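RimK domain protein ATP-grasp (Sphaerobacter thermophilus, PDB 5I47) is probably an ATP-dependent carboxylate-amine ligase of the RimK-like ATP-grasp family, related to enzymes that add glutamate to ribosomal protein S6. Local coordinates at residues Ala26-Glu31 with Met270-Val275. Residues are numbered along the deposited sequence; the frame is centred on the assembly and turned at random.
Sequences AARGHE and MIADFV
R28 and D273 form the one salt bridge between segments 26-31 and 270-275, through a single hydrogen bond from NE of R28 to OD1 of D273, 2.7 Å long. Its N-H...O angle is 156°. On the arginine side the geometry is regular, since OD1 sits at the edge of the guanidinium, close to its plane. The carboxylate is less well aligned: NE reaches OD1 from above the carboxylate plane, and the two flat groups are turned 64° apart. This is therefore not the two-pronged, coplanar pairing of arginine with a carboxylate; NH2 of R28 stays 3.6 Å from OD2 of D273. The remaining terminal nitrogen, NH1, turns back to its own chain and donates to the carbonyl O of A24, so two bonds to different partners fix the rotation of the guanidinium.

R28 itself lies in the turn that ends helix 16-27, a Schellman motif with G29, at positive phi (87°), as the C-prime residue; its N bonds to O of A26, and N of H30 to O of F25. The chain then enters strand 31-35, at one edge of the parallel sheet of the Rossmann-like N-terminal domain. Helix 267-275, near the C-terminus, packs on helix 16-27 and strand 54-57 of that domain: I271 touches L21 and L56, and V275 lies on F25 and A54. M270 and I271 also touch A186 of strand 180-187, in the ATP-grasp part of the fold.

Nonpolar contact between the two segments is confined to A272, which also meets A24. The R28 chain runs extended from CG to NE, which carries its head across to helix 267-275, where it meets the D273 side chain at about a right angle. CB of A272 lies over one guanidinium face and touches CD of R28 at 3.7 Å.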
loop_
_atom_site.group_PDB
_atom_site.type_symbol
_atom_site.label_atom_id
_atom_site.label_comp_id
_atom_site.label_asym_id
_atom_site.label_seq_id
_atom_site.Cartn_x
_atom_site.Cartn_y
_atom_site.Cartn_z
ATOM N N ALA B 26 27.225 -13.674 15.455
ATOM C CA ALA B 26 27.978 -14.791 16.015
ATOM C C ALA B 26 28.737 -14.364 17.264
ATOM O O ALA B 26 28.808 -15.116 18.244
ATOM C CB ALA B 26 28.936 -15.362 14.971
ATOM N N ALA B 27 29.302 -13.153 17.252
ATOM C CA ALA B 27 29.976 -12.620 18.428
ATOM C C ALA B 27 29.031 -12.450 19.607
ATOM O O ALA B 27 29.482 -12.464 20.757
ATOM C CB ALA B 27 30.637 -11.283 18.091
ATOM N N ARG B 28 27.734 -12.295 19.354
ATOM C CA ARG B 28 26.742 -12.127 20.407
ATOM C C ARG B 28 25.951 -13.399 20.676
ATOM O O ARG B 28 24.915 -13.343 21.345
ATOM C CB ARG B 28 25.799 -10.973 20.059
ATOM C CG ARG B 28 26.469 -9.613 20.168
ATOM C CD ARG B 28 25.744 -8.538 19.379
ATOM N NE ARG B 28 26.432 -7.251 19.480
ATOM C CZ ARG B 28 27.508 -6.922 18.769
ATOM N NH1 ARG B 28 28.022 -7.785 17.905
ATOM N NH2 ARG B 28 28.072 -5.731 18.923
ATOM N N GLY B 29 26.412 -14.542 20.170
ATOM C CA GLY B 29 25.830 -15.821 20.524
ATOM C C GLY B 29 24.643 -16.265 19.702
ATOM O O GLY B 29 23.838 -17.065 20.192
ATOM N N HIS B 30 24.507 -15.786 18.466
ATOM C CA HIS B 30 23.385 -16.159 17.617
ATOM C C HIS B 30 23.880 -16.453 16.211
ATOM O O HIS B 30 24.776 -15.773 15.703
ATOM C CB HIS B 30 22.320 -15.056 17.584
ATOM C CG HIS B 30 21.596 -14.879 18.882
ATOM N ND1 HIS B 30 20.496 -15.634 19.231
ATOM C CD2 HIS B 30 21.816 -14.034 19.917
ATOM C CE1 HIS B 30 20.068 -15.261 20.424
ATOM N NE2 HIS B 30 20.852 -14.292 20.862
ATOM N N GLU B 31 23.295 -17.468 15.584
ATOM C CA GLU B 31 23.678 -17.865 14.231
ATOM C C GLU B 31 22.780 -17.134 13.238
ATOM O O GLU B 31 21.611 -17.483 13.066
ATOM C CB GLU B 31 23.576 -19.376 14.061
ATOM C CG GLU B 31 23.932 -19.860 12.665
ATOM C CD GLU B 31 23.332 -21.214 12.347
ATOM O OE1 GLU B 31 22.656 -21.786 13.228
ATOM O OE2 GLU B 31 23.532 -21.701 11.216
HETATM N N MSE B 270 26.078 -2.389 16.181
HETATM C CA MSE B 270 24.926 -1.636 16.660
HETATM C C MSE B 270 23.615 -2.262 16.198
HETATM O O MSE B 270 22.648 -2.331 16.956
HETATM C CB MSE B 270 25.007 -0.190 16.181
HETATM C CG MSE B 270 26.269 0.524 16.609
HETATM SE SE MSE B 270 26.425 2.276 15.778
HETATM C CE MSE B 270 24.814 3.103 16.521
ATOM N N ILE B 271 23.593 -2.713 14.943
ATOM C CA ILE B 271 22.401 -3.355 14.399
ATOM C C ILE B 271 22.127 -4.665 15.124
ATOM O O ILE B 271 20.987 -4.955 15.506
ATOM C CB ILE B 271 22.550 -3.563 12.883
ATOM C CG1 ILE B 271 22.593 -2.211 12.169
ATOM C CG2 ILE B 271 21.420 -4.421 12.342
ATOM C CD1 ILE B 271 22.584 -2.312 10.669
ATOM N N ALA B 272 23.169 -5.472 15.336
ATOM C CA ALA B 272 22.999 -6.722 16.070
ATOM C C ALA B 272 22.527 -6.473 17.494
ATOM O O ALA B 272 21.746 -7.264 18.036
ATOM C CB ALA B 272 24.307 -7.512 16.073
ATOM N N ASP B 273 22.987 -5.383 18.116
ATOM C CA ASP B 273 22.493 -5.024 19.441
ATOM C C ASP B 273 21.029 -4.609 19.385
ATOM O O ASP B 273 20.232 -5.006 20.240
ATOM C CB ASP B 273 23.342 -3.901 20.040
ATOM C CG ASP B 273 24.707 -4.378 20.506
ATOM O OD1 ASP B 273 24.838 -5.571 20.859
ATOM O OD2 ASP B 273 25.650 -3.554 20.526
ATOM N N PHE B 274 20.655 -3.811 18.382
ATOM C CA PHE B 274 19.271 -3.365 18.277
ATOM C C PHE B 274 18.319 -4.525 18.017
ATOM O O PHE B 274 17.157 -4.471 18.432
ATOM C CB PHE B 274 19.147 -2.309 17.176
ATOM C CG PHE B 274 17.759 -1.749 17.025
ATOM C CD1 PHE B 274 17.227 -0.908 17.990
ATOM C CD2 PHE B 274 16.989 -2.060 15.914
ATOM C CE1 PHE B 274 15.951 -0.395 17.854
ATOM C CE2 PHE B 274 15.712 -1.546 15.771
ATOM C CZ PHE B 274 15.194 -0.713 16.742
ATOM N N VAL B 275 18.789 -5.584 17.354
ATOM C CA VAL B 275 17.910 -6.698 17.006
ATOM C C VAL B 275 17.662 -7.600 18.212
ATOM O O VAL B 275 16.551 -8.106 18.402
ATOM C CB VAL B 275 18.502 -7.478 15.814
ATOM C CG1 VAL B 275 17.756 -8.780 15.596
ATOM C CG2 VAL B 275 18.455 -6.633 14.550
#